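Local atomic coordinates of thiol-activated cytolysin (Desulfobulbus propionicus, PDB entry 6NAL), a protein that probably acts as a pore-forming toxin of the thiol-activated, cholesterol-dependent cytolysin type, punching holes in target cell membranes. Residues 61-65 with 66-70; 202-205 with 206-210; 219-223 with 224-228; 416-419 with 420-424. All coordinates share one frame; numbering follows the deposited sequence.

Contact 1 (61-65 with 66-70); sequences IAVPS and AYEDV
V63 meets E68 through one methyl of its fork. CG1 stands anti to its own backbone N (chi1 170°), and this swings it onto the base of the glutamate. V63 CG1 lies 4.1 Å from E68 CA and 4.2 Å from E68 CG. The two side chains cross at about a right angle. The contact is made by the aliphatic part of E68, not by its carboxylate.

P64 carries the one hydrogen bond of the contact. Its carbonyl O accepts from Y67 N at 3.1 Å, with an N-H...O angle of 153°. Such a bond from residue i+3 back to residue i closes a beta turn. S65 and A66 are its middle residues, and their backbone angles fit type I. On the ring side, P64 CB sits 4.0 Å from Y67 CD1. The tyrosine ring takes this methylene obliquely.

S65 brings its carbonyl O to 3.5 Å from E68 CG. P64 O is 3.6 Å from the same methylene, which therefore lies by two successive carbonyl oxygens. A second turn follows directly, with V70 N bonded to Y67 O.

The segment leaves strand 44-59 and runs towards strand 76-78. I61 and V63 are held by backbone bonds to Y336 and L334 of strand 332-340. V63 and E68 both pack on P333 of that strand. Y67 touches K87 and P88 of a nearby loop.

Contact 2 (202-205 with 206-210); sequences AERP and AKPAD
P205 packs on D210, and R204 on P208, in a local surface contact round a bend of the chain. It sits in the loop that leaves strand 187-202 and leads to helix 218-224. A 3-10 segment starts at P208 and runs on past D210. The contact is one of van der Waals packing, with no polar bond between the two halves.

Between side chains the nearest approach is of two methylenes. P205 CB lies 3.6 Å from D210 CB, and P205 CG is 4.1 Å from the same D210 CB. The two side chains slide past each other in opposite directions. D210 meets the proline with its CB, not with its carboxylate. P205 CB also rests 3.5 Å from K207 O. That oxygen is in use: D210 N bonds to it at 3.2 Å, the i to i+3 spacing of a 3-10 turn.

R204 runs beside P208, and both side chains point the same way. CG is anti to the backbone N (chi1 -174°), and the chain bends at chi3 (61°). This places R204 NH1 3.9 Å from P208 CG, with the ring carbon oblique to the guanidinium. The same NH1 donates to the carbonyl O of L341, so P208 packs against an already anchored group.

P208 also touches L341, and it packs on N8 and L11 of helix 2-12. A209 N is bonded to the side chain of N8. At the other end A202 lies between strands 98-103 and 232-250.

Contact 3 (219-223 with 224-228); sequences EDLAR and AGISE
I226 N donates to L221 O at 3.2 Å, with a nearly straight N-H...O angle of 163°. G225 N donates to A222 O at 3.1 Å. A224 N keeps the ordinary helical bond to D220 O at 3.2 Å. It also makes a weak, bent bond to L221 O, so that oxygen serves two donors.

On the outer face, R223 NH1 forms a salt bridge to D220 OD1 at 3.1 Å. The extended arginine chain reaches back one turn, and E219 CG lies over one face of its guanidinium, offset toward the rim. D220 is held at its other oxygen too: OD2 accepts from T217 N.

The apolar packing is between L221 and I226. I226 CG1 stands anti to its carbonyl carbon (chi1 -62°), which turns it back to 4.1 Å from L221 CB. L221 also packs on F212 and T216, and A224 on L91.

G225 has a positive phi (130°), which suits a residue without a side chain. Reversed bonds and an apolar pair at these positions mark the Schellman motif, here ending helix 218-224.

Contact 4 (416-419 with 420-424); sequences IPLR and GNARN
G420 and N421 are the two middle residues of a type I beta turn that starts at R419 and closes at A422. G420 O points away from R419 and is taken by R423. R423 NH1 donates to it at 2.8 Å, within the carbonyl plane, and the oxygen lies at the edge of the guanidinium and in its plane. The N-H...O angle is bent, at 131°.

N421 folds its amide back towards the turn's first residue. Its CG stands between the backbone N and the carbonyl carbon (chi1 63°). This brings N421 OD1 to 3.3 Å from R419 CB and 3.6 Å from R419 C. The amide is steadied at its other end by a weak bond from ND2 to I387 O.

The turn is not the tip of a hairpin. Strand 412-418 pairs with strand 349-372, whereas strand 422-432 pairs with strand 378-389 in another sheet. The chain thus crosses between two sheets, in the manner of a beta arch in the beta-sandwich domain.

A422 N closes the turn by donating to R419 O at 3.0 Å, with an angle of 157°. Its methyl points to the incoming strand: A422 CB lies 3.5 Å from R419 O and 4.2 Å from L418 CD2. W384 packs against both A422 and L418.

R423 also makes a cation-pi contact with Y363, and R419 makes one with F40.

Overall arrangement
All four contacts are local, and along the chain they follow in series; none nests in or crosses another. Contact 1 closes turns just after strand 44-59, beside strand 332-340. Contact 2 bends the chain after strand 187-202, packed against helix 2-12, on the way to helix 218-224. Contact 3 ends that helix before strand 232-250. These three share one side of the molecule. Contacts 2 and 3 have centres about 18 Å apart, and contact 1 lies about 22 to 23 Å from each. Contact 4 stands alone in the beta-sandwich domain, about 58 Å from contact 1 between centres and across the chain's centre, where it joins two sheets.

Contact 1 (61-65 with 66-70)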
loop_
_atom_site.group_PDB
_atom_site.type_symbol
_atom_site.label_atom_id
_atom_site.label_comp_id
_atom_site.label_asym_id
_atom_site.label_seq_id
_atom_site.Cartn_x
_atom_site.Cartn_y
_atom_site.Cartn_z
ATOM N N ILE A 61 -11.106 9.629 31.450
ATOM C CA ILE A 61 -10.888 10.918 32.103
ATOM C C ILE A 61 -9.839 10.730 33.188
ATOM O O ILE A 61 -10.090 10.042 34.180
ATOM C CB ILE A 61 -12.178 11.487 32.694
ATOM C CG1 ILE A 61 -13.361 11.380 31.732
ATOM C CG2 ILE A 61 -11.931 12.894 33.137
ATOM C CD1 ILE A 61 -13.248 12.203 30.542
ATOM N N ALA A 62 -8.659 11.314 32.996
ATOM C CA ALA A 62 -7.626 11.324 34.018
ATOM C C ALA A 62 -7.992 12.256 35.167
ATOM O O ALA A 62 -8.644 13.286 34.991
ATOM C CB ALA A 62 -6.288 11.773 33.446
ATOM N N VAL A 63 -7.562 11.875 36.361
ATOM C CA VAL A 63 -7.580 12.793 37.491
ATOM C C VAL A 63 -6.481 13.827 37.308
ATOM O O VAL A 63 -5.304 13.486 37.392
ATOM C CB VAL A 63 -7.347 12.059 38.817
ATOM C CG1 VAL A 63 -7.127 13.071 39.941
ATOM C CG2 VAL A 63 -8.492 11.160 39.206
ATOM N N PRO A 64 -6.787 15.092 37.119
ATOM C CA PRO A 64 -5.699 16.063 36.975
ATOM C C PRO A 64 -4.936 16.260 38.277
ATOM O O PRO A 64 -5.503 16.239 39.372
ATOM C CB PRO A 64 -6.408 17.353 36.534
ATOM C CG PRO A 64 -7.797 16.941 36.141
ATOM C CD PRO A 64 -8.116 15.689 36.953
ATOM N N SER A 65 -3.628 16.449 38.131
ATOM C CA SER A 65 -2.740 16.726 39.255
ATOM C C SER A 65 -3.250 17.862 40.143
ATOM O O SER A 65 -3.066 17.848 41.364
ATOM C CB SER A 65 -1.367 17.107 38.707
ATOM O OG SER A 65 -1.461 18.389 38.061
ATOM N N ALA A 66 -3.851 18.872 39.548
ATOM C CA ALA A 66 -4.187 20.082 40.283
ATOM C C ALA A 66 -5.617 20.073 40.765
ATOM O O ALA A 66 -6.026 21.009 41.451
ATOM C CB ALA A 66 -3.954 21.333 39.421
ATOM N N TYR A 67 -6.380 19.035 40.429
ATOM C CA TYR A 67 -7.750 18.913 40.898
ATOM C C TYR A 67 -8.028 17.571 41.567
ATOM O O TYR A 67 -9.155 17.075 41.484
ATOM C CB TYR A 67 -8.726 19.111 39.744
ATOM C CG TYR A 67 -8.659 20.467 39.102
ATOM C CD1 TYR A 67 -7.632 20.800 38.223
ATOM C CD2 TYR A 67 -9.641 21.414 39.348
ATOM C CE1 TYR A 67 -7.583 22.047 37.627
ATOM C CE2 TYR A 67 -9.599 22.654 38.742
ATOM C CZ TYR A 67 -8.563 22.951 37.894
ATOM O OH TYR A 67 -8.522 24.167 37.328
ATOM N N GLU A 68 -7.019 16.970 42.217
ATOM C CA GLU A 68 -7.245 15.754 42.998
ATOM C C GLU A 68 -8.266 15.995 44.110
ATOM O O GLU A 68 -9.097 15.127 44.396
ATOM C CB GLU A 68 -5.946 15.232 43.637
ATOM C CG GLU A 68 -4.718 15.080 42.720
ATOM C CD GLU A 68 -3.662 14.077 43.275
ATOM O OE1 GLU A 68 -3.716 13.719 44.501
ATOM O OE2 GLU A 68 -2.785 13.656 42.463
ATOM N N ASP A 69 -8.224 17.167 44.747
ATOM C CA ASP A 69 -9.137 17.480 45.855
ATOM C C ASP A 69 -10.552 17.807 45.402
ATOM O O ASP A 69 -11.402 18.032 46.253
ATOM C CB ASP A 69 -8.594 18.639 46.665
ATOM C CG ASP A 69 -8.614 19.972 45.882
ATOM O OD1 ASP A 69 -8.808 19.983 44.625
ATOM O OD2 ASP A 69 -8.423 21.012 46.546
ATOM N N VAL A 70 -10.845 17.728 44.105
ATOM C CA VAL A 70 -12.175 17.972 43.554
ATOM C C VAL A 70 -12.739 16.768 42.811
ATOM O O VAL A 70 -13.917 16.787 42.410
ATOM C CB VAL A 70 -12.132 19.211 42.637
ATOM C CG1 VAL A 70 -13.237 19.234 41.653
ATOM C CG2 VAL A 70 -12.126 20.449 43.523
#

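Contact 2 (202-205 with 206-210)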
loop_
_atom_site.group_PDB
_atom_site.type_symbol
_atom_site.label_atom_id
_atom_site.label_comp_id
_atom_site.label_asym_id
_atom_site.label_seq_id
_atom_site.Cartn_x
_atom_site.Cartn_y
_atom_site.Cartn_z
ATOM N N ALA A 202 -18.498 5.163 45.091
ATOM C CA ALA A 202 -19.445 5.829 45.974
ATOM C C ALA A 202 -20.840 5.627 45.412
ATOM O O ALA A 202 -21.030 5.715 44.199
ATOM C CB ALA A 202 -19.104 7.310 46.103
ATOM N N GLU A 203 -21.799 5.301 46.280
ATOM C CA GLU A 203 -23.166 5.007 45.854
ATOM C C GLU A 203 -23.980 6.296 45.803
ATOM O O GLU A 203 -23.969 7.085 46.747
ATOM C CB GLU A 203 -23.813 3.983 46.792
ATOM C CG GLU A 203 -24.623 4.553 47.957
ATOM C CD GLU A 203 -25.075 3.484 48.975
ATOM O OE1 GLU A 203 -24.815 2.273 48.747
ATOM O OE2 GLU A 203 -25.677 3.873 50.012
ATOM N N ARG A 204 -24.573 6.549 44.701
ATOM C CA ARG A 204 -25.431 7.709 44.580
ATOM C C ARG A 204 -26.745 7.408 45.276
ATOM O O ARG A 204 -27.227 6.271 45.205
ATOM C CB ARG A 204 -25.685 8.042 43.127
ATOM C CG ARG A 204 -26.469 9.326 42.879
ATOM C CD ARG A 204 -26.894 9.412 41.361
ATOM N NE ARG A 204 -27.753 8.256 41.060
ATOM C CZ ARG A 204 -29.055 8.301 40.783
ATOM N NH1 ARG A 204 -29.696 9.460 40.710
ATOM N NH2 ARG A 204 -29.716 7.173 40.549
ATOM N N PRO A 205 -27.300 8.372 46.007
ATOM C CA PRO A 205 -28.543 8.105 46.728
ATOM C C PRO A 205 -29.682 7.886 45.757
ATOM O O PRO A 205 -29.737 8.500 44.685
ATOM C CB PRO A 205 -28.762 9.369 47.570
ATOM C CG PRO A 205 -27.433 10.056 47.604
ATOM C CD PRO A 205 -26.755 9.712 46.305
ATOM N N ALA A 206 -30.583 6.971 46.146
ATOM C CA ALA A 206 -31.789 6.664 45.383
ATOM C C ALA A 206 -32.454 7.945 44.908
ATOM O O ALA A 206 -32.436 8.240 43.714
ATOM C CB ALA A 206 -32.762 5.842 46.219
ATOM N N LYS A 207 -33.043 8.712 45.815
ATOM C CA LYS A 207 -33.503 10.051 45.452
ATOM C C LYS A 207 -32.310 11.006 45.511
ATOM O O LYS A 207 -31.634 11.079 46.544
ATOM C CB LYS A 207 -34.652 10.527 46.359
ATOM C CG LYS A 207 -36.054 10.505 45.636
ATOM C CD LYS A 207 -36.466 11.859 44.993
ATOM C CE LYS A 207 -37.849 11.806 44.295
ATOM N NZ LYS A 207 -37.830 11.182 42.919
ATOM N N PRO A 208 -32.020 11.731 44.437
ATOM C CA PRO A 208 -30.723 12.418 44.343
ATOM C C PRO A 208 -30.517 13.490 45.388
ATOM O O PRO A 208 -29.382 13.690 45.837
ATOM C CB PRO A 208 -30.755 13.030 42.931
ATOM C CG PRO A 208 -31.885 12.347 42.217
ATOM C CD PRO A 208 -32.871 11.968 43.269
ATOM N N ALA A 209 -31.580 14.209 45.757
ATOM C CA ALA A 209 -31.451 15.317 46.699
ATOM C C ALA A 209 -30.845 14.872 48.020
ATOM O O ALA A 209 -30.232 15.688 48.730
ATOM C CB ALA A 209 -32.816 15.961 46.943
ATOM N N ASP A 210 -30.972 13.590 48.358
ATOM C CA ASP A 210 -30.391 13.071 49.604
ATOM C C ASP A 210 -28.879 13.297 49.736
ATOM O O ASP A 210 -28.339 13.174 50.841
ATOM C CB ASP A 210 -30.645 11.556 49.760
ATOM C CG ASP A 210 -32.142 11.182 49.781
ATOM O OD1 ASP A 210 -33.013 12.049 49.486
ATOM O OD2 ASP A 210 -32.439 10.002 50.093
#

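Contact 3 (219-223 with 224-228)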
loop_
_atom_site.group_PDB
_atom_site.type_symbol
_atom_site.label_atom_id
_atom_site.label_comp_id
_atom_site.label_asym_id
_atom_site.label_seq_id
_atom_site.Cartn_x
_atom_site.Cartn_y
_atom_site.Cartn_z
ATOM N N GLU A 219 -31.599 27.123 45.114
ATOM C CA GLU A 219 -30.969 28.392 44.789
ATOM C C GLU A 219 -29.463 28.364 45.022
ATOM O O GLU A 219 -28.713 29.033 44.305
ATOM C CB GLU A 219 -31.626 29.504 45.601
ATOM C CG GLU A 219 -31.368 30.860 45.019
ATOM C CD GLU A 219 -32.160 31.092 43.748
ATOM O OE1 GLU A 219 -33.257 30.480 43.595
ATOM O OE2 GLU A 219 -31.677 31.886 42.906
ATOM N N ASP A 220 -28.989 27.579 45.984
ATOM C CA ASP A 220 -27.545 27.433 46.132
ATOM C C ASP A 220 -26.923 26.717 44.940
ATOM O O ASP A 220 -25.811 27.055 44.534
ATOM C CB ASP A 220 -27.217 26.682 47.410
ATOM C CG ASP A 220 -27.729 27.392 48.616
ATOM O OD1 ASP A 220 -27.522 28.629 48.671
ATOM O OD2 ASP A 220 -28.357 26.720 49.466
ATOM N N LEU A 221 -27.598 25.695 44.404
ATOM C CA LEU A 221 -27.072 24.992 43.242
ATOM C C LEU A 221 -27.002 25.922 42.032
ATOM O O LEU A 221 -25.966 25.990 41.365
ATOM C CB LEU A 221 -27.935 23.773 42.931
ATOM C CG LEU A 221 -27.631 22.473 43.660
ATOM C CD1 LEU A 221 -27.850 22.518 45.125
ATOM C CD2 LEU A 221 -28.558 21.389 43.079
ATOM N N ALA A 222 -28.090 26.664 41.741
ATOM C CA ALA A 222 -28.087 27.551 40.571
ATOM C C ALA A 222 -26.976 28.600 40.656
ATOM O O ALA A 222 -26.317 28.917 39.646
ATOM C CB ALA A 222 -29.445 28.238 40.401
ATOM N N ARG A 223 -26.735 29.130 41.858
ATOM C CA ARG A 223 -25.652 30.096 42.058
ATOM C C ARG A 223 -24.283 29.486 41.784
ATOM O O ARG A 223 -23.356 30.201 41.399
ATOM C CB ARG A 223 -25.672 30.619 43.495
ATOM C CG ARG A 223 -26.763 31.628 43.825
ATOM C CD ARG A 223 -26.979 31.611 45.362
ATOM N NE ARG A 223 -28.148 32.381 45.732
ATOM C CZ ARG A 223 -28.733 32.357 46.929
ATOM N NH1 ARG A 223 -28.264 31.579 47.918
ATOM N NH2 ARG A 223 -29.798 33.138 47.130
ATOM N N ALA A 224 -24.118 28.184 42.020
ATOM C CA ALA A 224 -22.847 27.521 41.766
ATOM C C ALA A 224 -22.632 27.142 40.301
ATOM O O ALA A 224 -21.509 26.752 39.956
ATOM C CB ALA A 224 -22.741 26.275 42.640
ATOM N N GLY A 225 -23.657 27.260 39.439
ATOM C CA GLY A 225 -23.492 26.935 38.027
ATOM C C GLY A 225 -24.528 26.001 37.418
ATOM O O GLY A 225 -24.639 25.915 36.190
ATOM N N ILE A 226 -25.334 25.345 38.259
ATOM C CA ILE A 226 -26.225 24.296 37.773
ATOM C C ILE A 226 -27.336 24.888 36.922
ATOM O O ILE A 226 -27.898 25.954 37.236
ATOM C CB ILE A 226 -26.802 23.485 38.940
ATOM C CG1 ILE A 226 -25.654 22.810 39.666
ATOM C CG2 ILE A 226 -27.824 22.494 38.428
ATOM C CD1 ILE A 226 -24.878 21.822 38.777
ATOM N N SER A 227 -27.683 24.166 35.849
ATOM C CA SER A 227 -28.641 24.604 34.836
ATOM C C SER A 227 -28.717 23.493 33.793
ATOM O O SER A 227 -27.957 22.522 33.865
ATOM C CB SER A 227 -28.222 25.934 34.199
ATOM O OG SER A 227 -27.114 25.764 33.333
ATOM N N GLU A 228 -29.580 23.640 32.790
ATOM C CA GLU A 228 -29.731 22.578 31.796
ATOM C C GLU A 228 -28.484 22.390 30.948
ATOM O O GLU A 228 -28.220 21.280 30.498
ATOM C CB GLU A 228 -30.921 22.874 30.899
ATOM C CG GLU A 228 -32.219 22.878 31.675
ATOM C CD GLU A 228 -33.424 22.840 30.780
ATOM O OE1 GLU A 228 -33.231 22.944 29.546
ATOM O OE2 GLU A 228 -34.554 22.690 31.310
#

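Contact 4 (416-419 with 420-424)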
loop_
_atom_site.group_PDB
_atom_site.type_symbol
_atom_site.label_atom_id
_atom_site.label_comp_id
_atom_site.label_asym_id
_atom_site.label_seq_id
_atom_site.Cartn_x
_atom_site.Cartn_y
_atom_site.Cartn_z
ATOM N N ILE A 416 25.249 -3.202 -14.687
ATOM C CA ILE A 416 24.218 -2.174 -14.885
ATOM C C ILE A 416 23.688 -1.685 -13.533
ATOM O O ILE A 416 22.915 -2.397 -12.904
ATOM C CB ILE A 416 23.071 -2.735 -15.745
ATOM C CG1 ILE A 416 23.596 -3.195 -17.104
ATOM C CG2 ILE A 416 21.923 -1.709 -15.932
ATOM C CD1 ILE A 416 22.621 -3.991 -17.826
ATOM N N PRO A 417 24.074 -0.534 -13.016
ATOM C CA PRO A 417 23.525 -0.092 -11.719
ATOM C C PRO A 417 22.154 0.571 -11.862
ATOM O O PRO A 417 21.921 1.401 -12.741
ATOM C CB PRO A 417 24.578 0.902 -11.208
ATOM C CG PRO A 417 25.069 1.560 -12.523
ATOM C CD PRO A 417 24.929 0.486 -13.641
ATOM N N LEU A 418 21.259 0.219 -10.934
ATOM C CA LEU A 418 19.886 0.692 -10.891
ATOM C C LEU A 418 19.559 1.288 -9.529
ATOM O O LEU A 418 19.918 0.728 -8.489
ATOM C CB LEU A 418 18.943 -0.472 -11.192
ATOM C CG LEU A 418 19.007 -0.938 -12.658
ATOM C CD1 LEU A 418 18.231 -2.240 -12.763
ATOM C CD2 LEU A 418 18.450 0.094 -13.636
ATOM N N ARG A 419 18.820 2.385 -9.545
ATOM C CA ARG A 419 18.313 2.973 -8.326
ATOM C C ARG A 419 17.005 2.318 -7.940
ATOM O O ARG A 419 16.404 1.581 -8.698
ATOM C CB ARG A 419 18.156 4.468 -8.498
ATOM C CG ARG A 419 19.471 5.097 -8.900
ATOM C CD ARG A 419 19.487 6.594 -8.687
ATOM N NE ARG A 419 18.562 7.250 -9.603
ATOM C CZ ARG A 419 18.202 8.525 -9.490
ATOM N NH1 ARG A 419 18.710 9.253 -8.501
ATOM N NH2 ARG A 419 17.349 9.063 -10.356
ATOM N N GLY A 420 16.582 2.581 -6.710
ATOM C CA GLY A 420 15.427 1.935 -6.111
ATOM C C GLY A 420 14.100 2.262 -6.773
ATOM O O GLY A 420 13.101 1.594 -6.483
ATOM N N ASN A 421 14.057 3.261 -7.646
ATOM C CA ASN A 421 12.855 3.501 -8.424
ATOM C C ASN A 421 12.710 2.588 -9.648
ATOM O O ASN A 421 11.709 2.694 -10.358
ATOM C CB ASN A 421 12.816 4.974 -8.830
ATOM C CG ASN A 421 13.961 5.366 -9.726
ATOM O OD1 ASN A 421 15.076 4.843 -9.620
ATOM N ND2 ASN A 421 13.697 6.315 -10.613
ATOM N N ALA A 422 13.606 1.649 -9.894
ATOM C CA ALA A 422 13.454 0.778 -11.051
ATOM C C ALA A 422 12.684 -0.486 -10.700
ATOM O O ALA A 422 12.990 -1.134 -9.703
ATOM C CB ALA A 422 14.829 0.425 -11.604
ATOM N N ARG A 423 11.689 -0.828 -11.523
ATOM C CA ARG A 423 10.871 -2.020 -11.353
ATOM C C ARG A 423 10.838 -2.822 -12.645
ATOM O O ARG A 423 11.228 -2.340 -13.723
ATOM C CB ARG A 423 9.405 -1.710 -11.031
ATOM C CG ARG A 423 9.149 -0.577 -10.108
ATOM C CD ARG A 423 9.037 -1.075 -8.655
ATOM N NE ARG A 423 8.466 -0.015 -7.821
ATOM C CZ ARG A 423 9.184 0.812 -7.081
ATOM N NH1 ARG A 423 10.495 0.649 -7.051
ATOM N NH2 ARG A 423 8.591 1.779 -6.371
ATOM N N ASN A 424 10.275 -4.036 -12.552
ATOM C CA ASN A 424 9.786 -4.756 -13.745
ATOM C C ASN A 424 10.905 -5.084 -14.732
ATOM O O ASN A 424 10.814 -4.847 -15.940
ATOM C CB ASN A 424 8.679 -3.931 -14.400
ATOM C CG ASN A 424 7.780 -4.752 -15.268
ATOM O OD1 ASN A 424 7.957 -5.961 -15.387
ATOM N ND2 ASN A 424 6.813 -4.096 -15.915
#